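PDB 3GJA: CytC3 from Streptomyces, which is a nonheme iron halogenase of the phytanoyl-CoA dioxygenase family, probably chlorinating an amino-acid substrate during biosynthesis of a natural product. Local coordinates for residues A[105-110]-A[252-257]. Residues are numbered along the deposited sequence; the frame is centred on the assembly and turned at random.
Sequences FFPKYQ and YRMGFA
Strands 105-108 and 253-257 run antiparallel, their axes 4.6 Å apart at 166°, with F106-G255 and K108-R253 as hydrogen-bonded pairs and F105-F256 and P107-M254 as non-hydrogen-bonded pairs. The hydrogen bond from R253 N to K108 O is almost straight, with an N-H...O angle of 174°. On the face bearing F106, K108 and R253, the arginine chain bends at chi2 and chi3 and turns across toward strand 105-108, so that NH1 reaches F106 O at 2.9 Å; this oxygen lies in the guanidinium plane, although NH1 stands above the carbonyl plane. F106 O also accepts from G255 N, so two donors grip it. K108 CD rests over one guanidinium face, 3.3 Å from R253 NH2. F106 CE2, at the ring edge, meets A257 CB 3.5 Å away. On the other face, F256 CD1 sits over the F105 ring, 3.6 Å from F105 CZ, the rings oblique at 49°. M254 SD approaches the F105 ring edge in a Met-aromatic contact, while its methyl packs against P107 CG. An alanine at R253 would remove the NH1 bond to F106 O and the surface under K108 CD, and would probably loosen the K108 chain. K108 NZ and R253 NH2, 4.0 Å apart, share a water and G161 O as acceptors, and L243 O also takes K108 NZ, which would probably lessen the repulsion between these like charges on neighbouring strands of the cupin-type barrel.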
loop_
_atom_site.group_PDB
_atom_site.type_symbol
_atom_site.label_atom_id
_atom_site.label_comp_id
_atom_site.label_asym_id
_atom_site.label_seq_id
_atom_site.Cartn_x
_atom_site.Cartn_y
_atom_site.Cartn_z
ATOM N N PHE A 105 4.196 -7.016 0.662
ATOM C CA PHE A 105 5.050 -7.229 -0.490
ATOM C C PHE A 105 4.332 -7.990 -1.590
ATOM O O PHE A 105 3.448 -8.804 -1.333
ATOM C CB PHE A 105 6.325 -7.975 -0.087
ATOM C CG PHE A 105 7.255 -7.157 0.768
ATOM C CD1 PHE A 105 6.975 -6.941 2.117
ATOM C CD2 PHE A 105 8.399 -6.578 0.216
ATOM C CE1 PHE A 105 7.822 -6.158 2.911
ATOM C CE2 PHE A 105 9.256 -5.793 0.997
ATOM C CZ PHE A 105 8.963 -5.581 2.353
ATOM N N PHE A 106 4.719 -7.699 -2.824
ATOM C CA PHE A 106 4.137 -8.350 -3.981
ATOM C C PHE A 106 5.246 -8.898 -4.860
ATOM O O PHE A 106 5.738 -8.224 -5.762
ATOM C CB PHE A 106 3.286 -7.361 -4.759
ATOM C CG PHE A 106 1.978 -7.044 -4.100
ATOM C CD1 PHE A 106 0.956 -7.981 -4.081
ATOM C CD2 PHE A 106 1.763 -5.803 -3.517
ATOM C CE1 PHE A 106 -0.274 -7.687 -3.492
ATOM C CE2 PHE A 106 0.542 -5.496 -2.926
ATOM C CZ PHE A 106 -0.479 -6.440 -2.915
ATOM N N PRO A 107 5.682 -10.129 -4.579
ATOM C CA PRO A 107 6.746 -10.731 -5.383
ATOM C C PRO A 107 6.151 -11.370 -6.629
ATOM O O PRO A 107 4.961 -11.668 -6.675
ATOM C CB PRO A 107 7.346 -11.785 -4.446
ATOM C CG PRO A 107 6.911 -11.330 -3.056
ATOM C CD PRO A 107 5.511 -10.856 -3.312
ATOM N N LYS A 108 6.973 -11.558 -7.649
ATOM C CA LYS A 108 6.520 -12.213 -8.865
ATOM C C LYS A 108 7.730 -12.946 -9.413
ATOM O O LYS A 108 8.795 -12.358 -9.586
ATOM C CB LYS A 108 5.987 -11.202 -9.885
ATOM C CG LYS A 108 5.145 -11.864 -10.960
ATOM C CD LYS A 108 4.062 -10.936 -11.452
ATOM C CE LYS A 108 3.057 -11.668 -12.316
ATOM N NZ LYS A 108 1.968 -10.738 -12.732
ATOM N N TYR A 109 7.564 -14.236 -9.668
ATOM C CA TYR A 109 8.659 -15.060 -10.147
ATOM C C TYR A 109 8.321 -15.713 -11.474
ATOM O O TYR A 109 7.150 -15.800 -11.857
ATOM C CB TYR A 109 8.970 -16.134 -9.102
ATOM C CG TYR A 109 9.312 -15.553 -7.745
ATOM C CD1 TYR A 109 10.502 -14.852 -7.558
ATOM C CD2 TYR A 109 8.434 -15.670 -6.660
ATOM C CE1 TYR A 109 10.823 -14.273 -6.326
ATOM C CE2 TYR A 109 8.743 -15.096 -5.418
ATOM C CZ TYR A 109 9.944 -14.397 -5.262
ATOM O OH TYR A 109 10.286 -13.805 -4.064
ATOM N N GLN A 110 9.358 -16.178 -12.160
ATOM C CA GLN A 110 9.216 -16.835 -13.452
ATOM C C GLN A 110 8.164 -17.938 -13.352
ATOM O O GLN A 110 8.166 -18.734 -12.417
ATOM C CB GLN A 110 10.580 -17.397 -13.875
ATOM C CG GLN A 110 10.651 -18.001 -15.272
ATOM C CD GLN A 110 10.101 -19.408 -15.323
ATOM O OE1 GLN A 110 10.296 -20.195 -14.395
ATOM N NE2 GLN A 110 9.423 -19.741 -16.418
ATOM N N TYR A 252 13.487 -11.797 -10.471
ATOM C CA TYR A 252 12.253 -11.675 -9.710
ATOM C C TYR A 252 11.862 -10.213 -9.600
ATOM O O TYR A 252 12.712 -9.326 -9.589
ATOM C CB TYR A 252 12.413 -12.245 -8.303
ATOM C CG TYR A 252 13.267 -11.389 -7.403
ATOM C CD1 TYR A 252 14.654 -11.521 -7.393
ATOM C CD2 TYR A 252 12.688 -10.420 -6.582
ATOM C CE1 TYR A 252 15.450 -10.711 -6.585
ATOM C CE2 TYR A 252 13.473 -9.600 -5.770
ATOM C CZ TYR A 252 14.851 -9.750 -5.775
ATOM O OH TYR A 252 15.626 -8.948 -4.978
ATOM N N ARG A 253 10.565 -9.967 -9.534
ATOM C CA ARG A 253 10.072 -8.617 -9.403
ATOM C C ARG A 253 9.538 -8.462 -7.987
ATOM O O ARG A 253 8.800 -9.321 -7.497
ATOM C CB ARG A 253 8.973 -8.357 -10.427
ATOM C CG ARG A 253 8.225 -7.071 -10.195
ATOM C CD ARG A 253 6.997 -7.326 -9.343
ATOM N NE ARG A 253 5.794 -7.451 -10.158
ATOM C CZ ARG A 253 4.598 -7.777 -9.675
ATOM N NH1 ARG A 253 4.441 -8.026 -8.378
ATOM N NH2 ARG A 253 3.548 -7.818 -10.484
ATOM N N MET A 254 9.925 -7.382 -7.321
ATOM C CA MET A 254 9.461 -7.146 -5.964
ATOM C C MET A 254 8.828 -5.776 -5.815
ATOM O O MET A 254 9.466 -4.749 -6.048
ATOM C CB MET A 254 10.611 -7.278 -4.964
ATOM C CG MET A 254 10.168 -7.196 -3.501
ATOM S SD MET A 254 8.986 -8.502 -3.054
ATOM C CE MET A 254 10.074 -9.916 -3.021
ATOM N N GLY A 255 7.559 -5.774 -5.434
ATOM C CA GLY A 255 6.856 -4.526 -5.224
ATOM C C GLY A 255 6.510 -4.394 -3.751
ATOM O O GLY A 255 6.185 -5.380 -3.089
ATOM N N PHE A 256 6.608 -3.181 -3.222
ATOM C CA PHE A 256 6.276 -2.941 -1.826
ATOM C C PHE A 256 5.112 -1.960 -1.825
ATOM O O PHE A 256 5.247 -0.833 -2.290
ATOM C CB PHE A 256 7.467 -2.341 -1.071
ATOM C CG PHE A 256 7.140 -1.948 0.347
ATOM C CD1 PHE A 256 6.747 -2.911 1.274
ATOM C CD2 PHE A 256 7.162 -0.612 0.733
ATOM C CE1 PHE A 256 6.370 -2.549 2.574
ATOM C CE2 PHE A 256 6.788 -0.232 2.028
ATOM C CZ PHE A 256 6.389 -1.208 2.951
ATOM N N ALA A 257 3.964 -2.395 -1.315
ATOM C CA ALA A 257 2.789 -1.537 -1.297
ATOM C C ALA A 257 2.440 -1.032 0.091
ATOM O O ALA A 257 2.439 -1.792 1.062
ATOM C CB ALA A 257 1.583 -2.281 -1.900
HETATM O O HOH W 1 0.644 -9.364 -10.386
#